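Local atomic coordinates of esterase (uncultured bacterium pCosCE1, PDB entry 7ATL), a protein that hydrolyses esters as a family VIII carboxylesterase with a beta-lactamase-like fold and also shows promiscuous acyltransferase activity. Residues K10-V15 with L374-A379; V26-L31 with N42-A47; Y221-A226 with T363-M368; G344-Y349 with V357-N362. One frame throughout, in Å; residues are numbered along the deposited sequence.

Interaction 1 (K10-V15 with L374-A379); sequences KRVQGV and LQIRDA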
loop_
_atom_site.group_PDB
_atom_site.type_symbol
_atom_site.label_atom_id
_atom_site.label_comp_id
_atom_site.label_asym_id
_atom_site.label_seq_id
_atom_site.Cartn_x
_atom_site.Cartn_y
_atom_site.Cartn_z
ATOM N N LYS A 10 13.614 23.507 3.997
ATOM C CA LYS A 10 14.331 23.635 5.291
ATOM C C LYS A 10 13.765 22.572 6.245
ATOM O O LYS A 10 14.531 21.679 6.632
ATOM C CB LYS A 10 14.206 25.084 5.804
ATOM C CG LYS A 10 14.964 25.461 7.080
ATOM C CD LYS A 10 16.448 25.085 7.111
ATOM C CE LYS A 10 17.250 25.549 5.907
ATOM N NZ LYS A 10 17.401 27.024 5.862
ATOM N N ARG A 11 12.465 22.646 6.566
ATOM C CA ARG A 11 11.804 21.848 7.640
ATOM C C ARG A 11 11.904 20.353 7.315
ATOM O O ARG A 11 12.296 19.565 8.211
ATOM C CB ARG A 11 10.333 22.255 7.795
ATOM C CG ARG A 11 10.109 23.635 8.400
ATOM C CD ARG A 11 8.653 23.883 8.746
ATOM N NE ARG A 11 7.742 23.777 7.597
ATOM C CZ ARG A 11 7.487 24.730 6.693
ATOM N NH1 ARG A 11 8.081 25.910 6.751
ATOM N NH2 ARG A 11 6.639 24.490 5.706
ATOM N N VAL A 12 11.591 19.990 6.070
ATOM C CA VAL A 12 11.498 18.576 5.603
ATOM C C VAL A 12 12.899 17.956 5.601
ATOM O O VAL A 12 13.075 16.911 6.270
ATOM C CB VAL A 12 10.828 18.487 4.222
ATOM C CG1 VAL A 12 10.913 17.087 3.642
ATOM C CG2 VAL A 12 9.386 18.949 4.300
ATOM N N GLN A 13 13.844 18.581 4.891
ATOM C CA GLN A 13 15.291 18.240 4.919
ATOM C C GLN A 13 15.749 18.016 6.371
ATOM O O GLN A 13 16.457 17.015 6.640
ATOM C CB GLN A 13 16.089 19.379 4.290
ATOM C CG GLN A 13 17.552 19.041 4.077
ATOM C CD GLN A 13 17.653 17.917 3.078
ATOM O OE1 GLN A 13 16.975 17.927 2.051
ATOM N NE2 GLN A 13 18.481 16.927 3.382
ATOM N N GLY A 14 15.365 18.918 7.283
ATOM C CA GLY A 14 15.750 18.852 8.704
ATOM C C GLY A 14 15.297 17.552 9.329
ATOM O O GLY A 14 16.103 16.929 10.021
ATOM N N VAL A 15 14.046 17.157 9.069
ATOM C CA VAL A 15 13.418 15.936 9.655
ATOM C C VAL A 15 14.143 14.691 9.124
ATOM O O VAL A 15 14.346 13.763 9.914
ATOM C CB VAL A 15 11.897 15.880 9.390
ATOM C CG1 VAL A 15 11.309 14.511 9.703
ATOM C CG2 VAL A 15 11.146 16.948 10.181
ATOM N N LEU A 374 5.201 11.011 10.451
ATOM C CA LEU A 374 4.430 12.068 11.162
ATOM C C LEU A 374 5.199 13.393 11.166
ATOM O O LEU A 374 4.553 14.461 10.985
ATOM C CB LEU A 374 4.126 11.615 12.590
ATOM C CG LEU A 374 3.241 10.371 12.728
ATOM C CD1 LEU A 374 2.633 10.289 14.130
ATOM C CD2 LEU A 374 2.158 10.345 11.648
ATOM N N GLN A 375 6.512 13.341 11.381
ATOM C CA GLN A 375 7.364 14.550 11.432
ATOM C C GLN A 375 7.466 15.118 10.024
ATOM O O GLN A 375 7.551 16.350 9.901
ATOM C CB GLN A 375 8.768 14.250 11.938
ATOM C CG GLN A 375 8.830 13.880 13.407
ATOM C CD GLN A 375 10.115 13.132 13.655
ATOM O OE1 GLN A 375 10.699 12.525 12.751
ATOM N NE2 GLN A 375 10.566 13.164 14.892
ATOM N N ILE A 376 7.483 14.259 9.003
ATOM C CA ILE A 376 7.405 14.730 7.593
ATOM C C ILE A 376 6.060 15.446 7.416
ATOM O O ILE A 376 6.060 16.601 6.938
ATOM C CB ILE A 376 7.582 13.584 6.589
ATOM C CG1 ILE A 376 9.004 13.012 6.649
ATOM C CG2 ILE A 376 7.212 14.065 5.186
ATOM C CD1 ILE A 376 10.054 13.888 5.982
ATOM N N ARG A 377 4.975 14.784 7.826
ATOM C CA ARG A 377 3.594 15.304 7.734
ATOM C C ARG A 377 3.600 16.723 8.312
ATOM O O ARG A 377 3.233 17.680 7.592
ATOM C CB ARG A 377 2.632 14.366 8.473
ATOM C CG ARG A 377 1.221 14.922 8.611
ATOM C CD ARG A 377 0.412 14.300 9.732
ATOM N NE ARG A 377 0.959 14.569 11.048
ATOM C CZ ARG A 377 0.444 14.130 12.196
ATOM N NH1 ARG A 377 -0.655 13.391 12.213
ATOM N NH2 ARG A 377 1.045 14.442 13.330
ATOM N N ASP A 378 4.055 16.844 9.554
ATOM C CA ASP A 378 4.189 18.128 10.290
ATOM C C ASP A 378 5.047 19.136 9.490
ATOM O O ASP A 378 4.633 20.309 9.366
ATOM C CB ASP A 378 4.695 17.837 11.703
ATOM C CG ASP A 378 3.632 17.195 12.571
ATOM O OD1 ASP A 378 2.566 16.825 12.018
ATOM O OD2 ASP A 378 3.857 17.101 13.780
ATOM N N ALA A 379 6.178 18.722 8.924
ATOM C CA ALA A 379 7.041 19.620 8.125
ATOM C C ALA A 379 6.267 20.158 6.917
ATOM O O ALA A 379 6.542 21.288 6.520
ATOM C CB ALA A 379 8.309 18.923 7.690
#

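Interaction 2 (V26-L31 with N42-A47); sequences VGSVVL and NASGYA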
loop_
_atom_site.group_PDB
_atom_site.type_symbol
_atom_site.label_atom_id
_atom_site.label_comp_id
_atom_site.label_asym_id
_atom_site.label_seq_id
_atom_site.Cartn_x
_atom_site.Cartn_y
_atom_site.Cartn_z
ATOM N N VAL A 26 17.659 4.886 7.158
ATOM C CA VAL A 26 18.924 4.637 6.423
ATOM C C VAL A 26 18.953 5.546 5.193
ATOM O O VAL A 26 20.021 6.187 4.933
ATOM C CB VAL A 26 19.017 3.144 6.069
ATOM C CG1 VAL A 26 20.173 2.842 5.119
ATOM C CG2 VAL A 26 19.102 2.313 7.343
ATOM N N GLY A 27 17.833 5.578 4.468
ATOM C CA GLY A 27 17.621 6.395 3.257
ATOM C C GLY A 27 16.140 6.603 2.969
ATOM O O GLY A 27 15.296 5.771 3.391
ATOM N N SER A 28 15.802 7.699 2.297
ATOM C CA SER A 28 14.404 8.030 1.909
ATOM C C SER A 28 14.421 8.842 0.623
ATOM O O SER A 28 15.454 9.476 0.324
ATOM C CB SER A 28 13.639 8.749 2.998
ATOM O OG SER A 28 14.028 10.111 3.073
ATOM N N VAL A 29 13.328 8.744 -0.122
ATOM C CA VAL A 29 12.939 9.700 -1.188
ATOM C C VAL A 29 11.588 10.292 -0.793
ATOM O O VAL A 29 10.662 9.504 -0.601
ATOM C CB VAL A 29 12.880 8.990 -2.542
ATOM C CG1 VAL A 29 12.441 9.945 -3.641
ATOM C CG2 VAL A 29 14.212 8.347 -2.868
ATOM N N VAL A 30 11.509 11.610 -0.629
ATOM C CA VAL A 30 10.280 12.356 -0.229
ATOM C C VAL A 30 9.926 13.376 -1.323
ATOM O O VAL A 30 10.775 14.217 -1.638
ATOM C CB VAL A 30 10.468 13.057 1.125
ATOM C CG1 VAL A 30 9.297 13.970 1.432
ATOM C CG2 VAL A 30 10.695 12.073 2.262
ATOM N N LEU A 31 8.707 13.302 -1.853
ATOM C CA LEU A 31 8.164 14.197 -2.912
ATOM C C LEU A 31 6.910 14.920 -2.379
ATOM O O LEU A 31 6.045 14.274 -1.717
ATOM C CB LEU A 31 7.817 13.362 -4.145
ATOM C CG LEU A 31 8.939 12.516 -4.754
ATOM C CD1 LEU A 31 8.479 11.857 -6.056
ATOM C CD2 LEU A 31 10.197 13.322 -5.019
ATOM N N ASN A 42 13.430 15.157 -2.774
ATOM C CA ASN A 42 14.747 14.937 -2.126
ATOM C C ASN A 42 15.009 13.464 -1.814
ATOM O O ASN A 42 14.196 12.856 -1.116
ATOM C CB ASN A 42 14.877 15.786 -0.864
ATOM C CG ASN A 42 16.324 15.932 -0.459
ATOM O OD1 ASN A 42 17.198 16.074 -1.314
ATOM N ND2 ASN A 42 16.580 15.856 0.832
ATOM N N ALA A 43 16.153 12.954 -2.280
ATOM C CA ALA A 43 16.765 11.666 -1.874
ATOM C C ALA A 43 17.747 11.931 -0.734
ATOM O O ALA A 43 18.590 12.790 -0.921
ATOM C CB ALA A 43 17.464 11.060 -3.061
ATOM N N SER A 44 17.646 11.235 0.398
ATOM C CA SER A 44 18.576 11.386 1.548
ATOM C C SER A 44 19.203 10.030 1.890
ATOM O O SER A 44 18.523 9.005 1.697
ATOM C CB SER A 44 17.853 11.928 2.760
ATOM O OG SER A 44 17.234 13.181 2.516
ATOM N N GLY A 45 20.415 10.023 2.448
ATOM C CA GLY A 45 21.061 8.811 2.980
ATOM C C GLY A 45 21.364 7.804 1.878
ATOM O O GLY A 45 21.490 8.208 0.707
ATOM N N TYR A 46 21.405 6.517 2.228
ATOM C CA TYR A 46 21.901 5.428 1.341
ATOM C C TYR A 46 20.761 4.498 0.885
ATOM O O TYR A 46 19.867 4.139 1.659
ATOM C CB TYR A 46 23.006 4.640 2.055
ATOM C CG TYR A 46 24.256 5.405 2.450
ATOM C CD1 TYR A 46 25.128 5.911 1.491
ATOM C CD2 TYR A 46 24.614 5.557 3.785
ATOM C CE1 TYR A 46 26.289 6.581 1.842
ATOM C CE2 TYR A 46 25.771 6.224 4.155
ATOM C CZ TYR A 46 26.604 6.738 3.178
ATOM O OH TYR A 46 27.753 7.372 3.533
ATOM N N ALA A 47 20.803 4.119 -0.386
ATOM C CA ALA A 47 20.072 2.971 -0.955
ATOM C C ALA A 47 20.595 1.721 -0.255
ATOM O O ALA A 47 19.757 0.918 0.194
ATOM C CB ALA A 47 20.296 2.878 -2.447
HETATM O O HOH W 1 14.722 12.447 1.760
#

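Interaction 3 (Y221-A226 with T363-M368); sequences YHDTAA and TAFEGM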
loop_
_atom_site.group_PDB
_atom_site.type_symbol
_atom_site.label_atom_id
_atom_site.label_comp_id
_atom_site.label_asym_id
_atom_site.label_seq_id
_atom_site.Cartn_x
_atom_site.Cartn_y
_atom_site.Cartn_z
ATOM N N TYR A 221 16.042 -2.594 5.050
ATOM C CA TYR A 221 16.580 -2.626 6.430
ATOM C C TYR A 221 15.380 -2.717 7.370
ATOM O O TYR A 221 14.257 -2.360 6.895
ATOM C CB TYR A 221 17.407 -1.368 6.739
ATOM C CG TYR A 221 18.660 -1.237 5.919
ATOM C CD1 TYR A 221 18.606 -0.777 4.615
ATOM C CD2 TYR A 221 19.898 -1.594 6.435
ATOM C CE1 TYR A 221 19.744 -0.703 3.830
ATOM C CE2 TYR A 221 21.047 -1.512 5.670
ATOM C CZ TYR A 221 20.971 -1.062 4.363
ATOM O OH TYR A 221 22.096 -1.002 3.586
ATOM N N HIS A 222 15.603 -3.136 8.621
ATOM C CA HIS A 222 14.577 -3.141 9.689
ATOM C C HIS A 222 15.198 -2.618 10.988
ATOM O O HIS A 222 16.427 -2.633 11.043
ATOM C CB HIS A 222 13.975 -4.541 9.833
ATOM C CG HIS A 222 14.774 -5.431 10.710
ATOM N ND1 HIS A 222 14.422 -5.640 12.040
ATOM C CD2 HIS A 222 15.911 -6.130 10.459
ATOM C CE1 HIS A 222 15.308 -6.466 12.570
ATOM N NE2 HIS A 222 16.244 -6.782 11.610
ATOM N N ASP A 223 14.378 -2.200 11.968
ATOM C CA ASP A 223 14.797 -1.534 13.237
ATOM C C ASP A 223 15.275 -2.593 14.240
ATOM O O ASP A 223 14.544 -3.588 14.442
ATOM C CB ASP A 223 13.664 -0.714 13.868
ATOM C CG ASP A 223 12.675 -0.013 12.926
ATOM O OD1 ASP A 223 13.103 0.770 12.039
ATOM O OD2 ASP A 223 11.457 -0.211 13.124
ATOM N N THR A 224 16.458 -2.391 14.842
ATOM C CA THR A 224 17.120 -3.337 15.795
ATOM C C THR A 224 17.590 -2.576 17.035
ATOM O O THR A 224 17.275 -1.378 17.117
ATOM C CB THR A 224 18.348 -4.040 15.192
ATOM O OG1 THR A 224 18.243 -4.008 13.769
ATOM C CG2 THR A 224 18.523 -5.471 15.665
ATOM N N ALA A 225 18.303 -3.270 17.938
ATOM C CA ALA A 225 18.982 -2.753 19.156
ATOM C C ALA A 225 19.146 -1.223 19.077
ATOM O O ALA A 225 18.296 -0.502 19.641
ATOM C CB ALA A 225 20.304 -3.475 19.358
ATOM N N ALA A 226 20.192 -0.729 18.413
ATOM C CA ALA A 226 20.381 0.711 18.127
ATOM C C ALA A 226 20.185 0.915 16.621
ATOM O O ALA A 226 19.234 1.622 16.229
ATOM C CB ALA A 226 21.740 1.183 18.612
ATOM N N THR A 363 13.536 1.498 5.408
ATOM C CA THR A 363 13.633 1.174 6.850
ATOM C C THR A 363 12.249 0.819 7.415
ATOM O O THR A 363 11.437 1.721 7.652
ATOM C CB THR A 363 14.307 2.342 7.572
ATOM O OG1 THR A 363 15.576 2.516 6.935
ATOM C CG2 THR A 363 14.473 2.097 9.057
ATOM N N ALA A 364 11.995 -0.466 7.646
ATOM C CA ALA A 364 10.800 -0.979 8.353
ATOM C C ALA A 364 11.140 -1.145 9.832
ATOM O O ALA A 364 12.226 -1.628 10.141
ATOM C CB ALA A 364 10.422 -2.292 7.723
ATOM N N PHE A 365 10.269 -0.739 10.766
ATOM C CA PHE A 365 8.977 -0.139 10.514
ATOM C C PHE A 365 9.021 1.376 10.729
ATOM O O PHE A 365 7.935 1.952 10.751
ATOM C CB PHE A 365 7.944 -0.775 11.447
ATOM C CG PHE A 365 7.967 -2.278 11.381
ATOM C CD1 PHE A 365 7.356 -2.940 10.323
ATOM C CD2 PHE A 365 8.654 -3.021 12.332
ATOM C CE1 PHE A 365 7.421 -4.320 10.224
ATOM C CE2 PHE A 365 8.704 -4.400 12.240
ATOM C CZ PHE A 365 8.092 -5.045 11.183
ATOM N N GLU A 366 10.190 2.009 10.877
ATOM C CA GLU A 366 10.245 3.467 11.203
ATOM C C GLU A 366 9.514 4.241 10.093
ATOM O O GLU A 366 8.658 5.054 10.422
ATOM C CB GLU A 366 11.683 3.947 11.457
ATOM C CG GLU A 366 11.826 5.449 11.731
ATOM C CD GLU A 366 11.186 6.038 12.984
ATOM O OE1 GLU A 366 10.939 5.297 13.948
ATOM O OE2 GLU A 366 10.940 7.259 12.995
ATOM N N GLY A 367 9.768 3.930 8.827
ATOM C CA GLY A 367 9.149 4.634 7.690
ATOM C C GLY A 367 7.624 4.514 7.630
ATOM O O GLY A 367 6.992 5.344 6.950
ATOM N N MET A 368 7.032 3.498 8.257
ATOM C CA MET A 368 5.583 3.228 8.128
ATOM C C MET A 368 4.885 3.774 9.362
ATOM O O MET A 368 3.903 4.536 9.197
ATOM C CB MET A 368 5.293 1.730 8.037
ATOM C CG MET A 368 3.813 1.415 8.122
ATOM S SD MET A 368 3.451 -0.336 8.300
ATOM C CE MET A 368 3.833 -0.627 10.024
#

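Interaction 4 (G344-Y349 with V357-N362); sequences GHSWFY and VVALTN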
loop_
_atom_site.group_PDB
_atom_site.type_symbol
_atom_site.label_atom_id
_atom_site.label_comp_id
_atom_site.label_asym_id
_atom_site.label_seq_id
_atom_site.Cartn_x
_atom_site.Cartn_y
_atom_site.Cartn_z
ATOM N N GLY A 344 8.477 0.480 4.618
ATOM C CA GLY A 344 8.759 1.738 5.332
ATOM C C GLY A 344 8.212 2.950 4.605
ATOM O O GLY A 344 8.984 3.867 4.399
ATOM N N HIS A 345 6.927 2.982 4.253
ATOM C CA HIS A 345 6.366 4.053 3.377
ATOM C C HIS A 345 5.121 4.685 4.005
ATOM O O HIS A 345 4.433 4.001 4.818
ATOM C CB HIS A 345 6.052 3.568 1.959
ATOM C CG HIS A 345 7.064 2.650 1.355
ATOM N ND1 HIS A 345 8.418 2.915 1.363
ATOM C CD2 HIS A 345 6.907 1.463 0.711
ATOM C CE1 HIS A 345 9.047 1.938 0.730
ATOM N NE2 HIS A 345 8.140 1.021 0.333
ATOM N N SER A 346 4.895 5.962 3.670
ATOM C CA SER A 346 3.625 6.695 3.901
ATOM C C SER A 346 3.289 7.504 2.644
ATOM O O SER A 346 4.195 7.803 1.864
ATOM C CB SER A 346 3.659 7.547 5.148
ATOM O OG SER A 346 4.680 8.519 5.079
ATOM N N TRP A 347 2.009 7.749 2.416
ATOM C CA TRP A 347 1.547 8.663 1.350
ATOM C C TRP A 347 0.170 9.203 1.740
ATOM O O TRP A 347 -0.539 8.551 2.518
ATOM C CB TRP A 347 1.538 7.967 -0.018
ATOM C CG TRP A 347 0.555 6.841 -0.094
ATOM C CD1 TRP A 347 0.822 5.523 0.106
ATOM C CD2 TRP A 347 -0.862 6.940 -0.351
ATOM N NE1 TRP A 347 -0.322 4.793 -0.036
ATOM C CE2 TRP A 347 -1.378 5.629 -0.299
ATOM C CE3 TRP A 347 -1.744 7.991 -0.628
ATOM C CZ2 TRP A 347 -2.737 5.345 -0.499
ATOM C CZ3 TRP A 347 -3.079 7.706 -0.839
ATOM C CH2 TRP A 347 -3.567 6.401 -0.780
ATOM N N PHE A 348 -0.163 10.389 1.252
ATOM C CA PHE A 348 -1.492 11.003 1.461
ATOM C C PHE A 348 -1.644 12.132 0.456
ATOM O O PHE A 348 -0.630 12.700 0.024
ATOM C CB PHE A 348 -1.690 11.470 2.912
ATOM C CG PHE A 348 -0.796 12.590 3.399
ATOM C CD1 PHE A 348 -1.108 13.919 3.145
ATOM C CD2 PHE A 348 0.341 12.319 4.152
ATOM C CE1 PHE A 348 -0.300 14.944 3.621
ATOM C CE2 PHE A 348 1.146 13.345 4.626
ATOM C CZ PHE A 348 0.829 14.653 4.357
ATOM N N TYR A 349 -2.885 12.401 0.083
ATOM C CA TYR A 349 -3.306 13.689 -0.502
ATOM C C TYR A 349 -4.310 14.278 0.470
ATOM O O TYR A 349 -5.086 13.494 1.026
ATOM C CB TYR A 349 -3.844 13.518 -1.922
ATOM C CG TYR A 349 -5.173 12.835 -2.036
ATOM C CD1 TYR A 349 -6.317 13.448 -1.583
ATOM C CD2 TYR A 349 -5.306 11.622 -2.689
ATOM C CE1 TYR A 349 -7.562 12.859 -1.735
ATOM C CE2 TYR A 349 -6.543 11.021 -2.866
ATOM C CZ TYR A 349 -7.675 11.643 -2.376
ATOM O OH TYR A 349 -8.907 11.086 -2.495
ATOM N N VAL A 357 1.754 13.961 -0.757
ATOM C CA VAL A 357 3.038 13.653 -0.070
ATOM C C VAL A 357 3.348 12.183 -0.317
ATOM O O VAL A 357 2.476 11.365 -0.120
ATOM C CB VAL A 357 2.942 13.978 1.427
ATOM C CG1 VAL A 357 4.149 13.497 2.218
ATOM C CG2 VAL A 357 2.721 15.467 1.616
ATOM N N VAL A 358 4.552 11.886 -0.767
ATOM C CA VAL A 358 5.084 10.499 -0.893
ATOM C C VAL A 358 6.381 10.427 -0.081
ATOM O O VAL A 358 7.292 11.244 -0.315
ATOM C CB VAL A 358 5.313 10.116 -2.366
ATOM C CG1 VAL A 358 6.117 8.830 -2.466
ATOM C CG2 VAL A 358 4.009 9.993 -3.126
ATOM N N ALA A 359 6.459 9.488 0.847
ATOM C CA ALA A 359 7.618 9.312 1.743
ATOM C C ALA A 359 8.029 7.840 1.729
ATOM O O ALA A 359 7.533 7.072 2.575
ATOM C CB ALA A 359 7.227 9.777 3.113
ATOM N N LEU A 360 8.848 7.456 0.752
ATOM C CA LEU A 360 9.375 6.070 0.616
ATOM C C LEU A 360 10.661 5.966 1.422
ATOM O O LEU A 360 11.496 6.859 1.279
ATOM C CB LEU A 360 9.625 5.767 -0.867
ATOM C CG LEU A 360 8.388 5.843 -1.767
ATOM C CD1 LEU A 360 8.670 5.207 -3.121
ATOM C CD2 LEU A 360 7.167 5.188 -1.134
ATOM N N THR A 361 10.795 4.953 2.268
ATOM C CA THR A 361 12.070 4.649 2.979
ATOM C C THR A 361 12.419 3.176 2.792
ATOM O O THR A 361 11.597 2.402 2.315
ATOM C CB THR A 361 12.074 5.016 4.477
ATOM O OG1 THR A 361 11.685 3.901 5.275
ATOM C CG2 THR A 361 11.206 6.209 4.815
ATOM N N ASN A 362 13.635 2.829 3.166
ATOM C CA ASN A 362 14.163 1.459 3.050
ATOM C C ASN A 362 14.288 0.932 4.470
ATOM O O ASN A 362 15.065 0.018 4.670
ATOM C CB ASN A 362 15.490 1.467 2.297
ATOM C CG ASN A 362 16.572 2.228 3.037
ATOM O OD1 ASN A 362 16.354 2.720 4.146
ATOM N ND2 ASN A 362 17.754 2.301 2.449
HETATM O O HOH W 2 7.180 7.492 5.314
#

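Interaction 1 (K10-V15 with L374-A379)
Two helices from the opposite ends of the chain run antiparallel here, their axes 8.8 Å apart and their N-to-C directions at 168°, and small side chains allow the close spacing. The apolar contacts carry most of the interface. Val15 makes the closest apolar contact: with CG1 anti to its backbone N, that methyl presses on Gln375 CB at a tight 3.4 Å and also meets Ile376 CD1 at 4.0 Å. One turn earlier, Val12 uses its two branches separately. Its CG2 rests 3.6 Å from Ala379 CB, at the residue pair whose CA atoms are nearest across the helices, while CG1 crosses the tip of Ile376 at about a right angle. The CD1 of Ile376 is therefore shared by both valines.

The polar component is concentrated at Arg11, whose chain is bent at chi3 (-59°) so that the guanidinium presents its edge to the other helix. Arg11 NE donates to Ala379 O at 3.0 Å, close to the guanidinium plane and on a lone pair of the carbonyl; a weak bond from Arg11 NH2 reaches the same oxygen. Because Ala379 lies in the last turn of its helix, the positive group probably also interacts favourably with the negative end of the helix dipole. Within the second helix, Arg377 NE and Asp378 OD1 form a salt bridge of 2.9 Å.

Both segments belong to the terminal helices 3-21 and 372-381, which flank one face of the large antiparallel sheet, a layering familiar from the beta-lactamase fold; Val12 reaches down to Val30 and Ile32 on strand 27-34 and to Tyr40 on strand 37-44.

Interaction 2 (V26-L31 with N42-A47)
Asn42 O is gripped three times: Val30 N donates to it at 3.0 Å, a water donates at 3.0 Å, and the CA-H of Val29 makes a longer CH...O contact. That water is itself held at three points, since it also bonds Ser28 OG at 2.8 Å and Ser44 OG at 2.7 Å. It thereby joins the two serines, whose side chains share a face of the sheet but whose own nearest approach is beyond bonding distance. Ser28 OG has a further partner in Tyr372 OH.

The frame is the antiparallel hairpin of strands 27-34 and 37-44. Ser28 and Ser44 form a hydrogen-bonded pair, and Ser44 N meets Ser28 O almost along the C=O axis at 2.8 Å. On the reverse face the non-hydrogen-bonded pair of Val29 and Ala43 contributes a methyl contact, Val29 CG2 to Ala43 CB. Near the corner Gly27 and Gly45 approach to 4.2 Å between CA atoms. There is no room for a CB on either: the position at Gly27 runs into Tyr46 O and that at Gly45 into Val26 O, and Gly45 has a positive phi as well. Tyr46 N closes this end by donating to Val26 O at 3.1 Å.

The chemistry is thus mainly backbone to backbone, with buried serine hydroxyls satisfied through one water and Tyr372.

Interaction 3 (Y221-A226 with T363-M368)
Asp223 lays its carboxylate across the peptide groups of Ala364, Phe365 and Glu366, just beyond a short two-residue parallel beta pairing and at the start of helix 366-369. The pairing sets Tyr221 beside Thr363 and His222 beside Ala364, in a small mixed sheet completed by strand 229-230. Its firm bond is Ala364 N to Tyr221 O, 3.0 Å and nearly straight at 170°; the return bond, from Asp223 N to Ala364 O, is weak.

After Ala364 the chain passes through a cis peptide into Phe365, the N-cap residue. The carboxylate, with its CG beside the backbone N (chi1 -34°), meets the amides here: OD2 takes Phe365 N, and OD1 receives a weak bond from Glu366 N at 3.4 Å. A negative charge at a helix N-terminus should be electrostatically favourable, although the acid group of Glu366 lies nearby. That group turns elsewhere, to a salt bridge with Arg24 and a hydrogen bond from Tyr372 N. Asp223 OD1 also touches methyl CG2 of Thr363 at 3.5 Å, while Tyr221 OH bonds to Arg49 N and Glu50.

The shortest bond of the contact is Phe365 N to Asp223 OD2, 2.7 Å, entering from above the carboxylate plane by 46°.

Interaction 4 (G344-Y349 with V357-N362)
Two first torsions place the rings: His345 holds CG beside its backbone N (chi1 -41°), and Phe348 holds CG in the crowded position between N and the carbonyl carbon (chi1 65°), bringing the phenyl ring against Val357 on one face of the sheet and the imidazole against Leu360 and Thr361 on the other. The phenyl ring lies alongside Val357, whose CB sits over one face, 3.8 Å from the centroid, in a CH-pi contact. Methyl CG2 of Val357 comes closer still to the ring tip, 3.4 Å from Phe348 CZ. The imidazole of His345 receives Leu360 CD2 over a face, 3.9 Å from its centroid.

Between the two rings runs the antiparallel hairpin of strands 345-350 and 355-361. Ser346 with Ala359 and Phe348 with Val357 are its hydrogen-bonded pairs, and Val357 N to Phe348 O is the straightest at the acceptor, nearly along the C=O axis. A water accepts from Ser346 OG and donates to Ala359 O. At the end where Gly344 and His345 form a classic beta bulge opposite Gly341, Thr361 OG1 donates to Gly344 O at 2.8 Å.

Thr361 N donates in the ring plane to His345 ND1 at 3.3 Å, and NE2 bonds to the carbonyl of Arg62; both nitrogens are thus engaged, consistent with a neutral imidazole carrying its proton on NE2.

Interactions 2 and 4 are two hairpins of one antiparallel sheet, centres 11 Å apart, whose inner strands meet through bonds such as Leu31 N to Val358 O at 2.9 Å. Interaction 1 lies against a face of that sheet, where Ile376 CD1 meets Val30 CG2 at 4.2 Å. Interaction 3 follows directly on strand 355-361, and Tyr221 N reaches Asn362 O of interaction 4 at 2.8 Å. Trp347 in interaction 4 lies near, without touching, Ser65, Lys68 and Tyr123, which probably form the active site in the SxxK manner of this family. A bound PEG molecule is about 7 Å from the side chain of Phe365 in interaction 3.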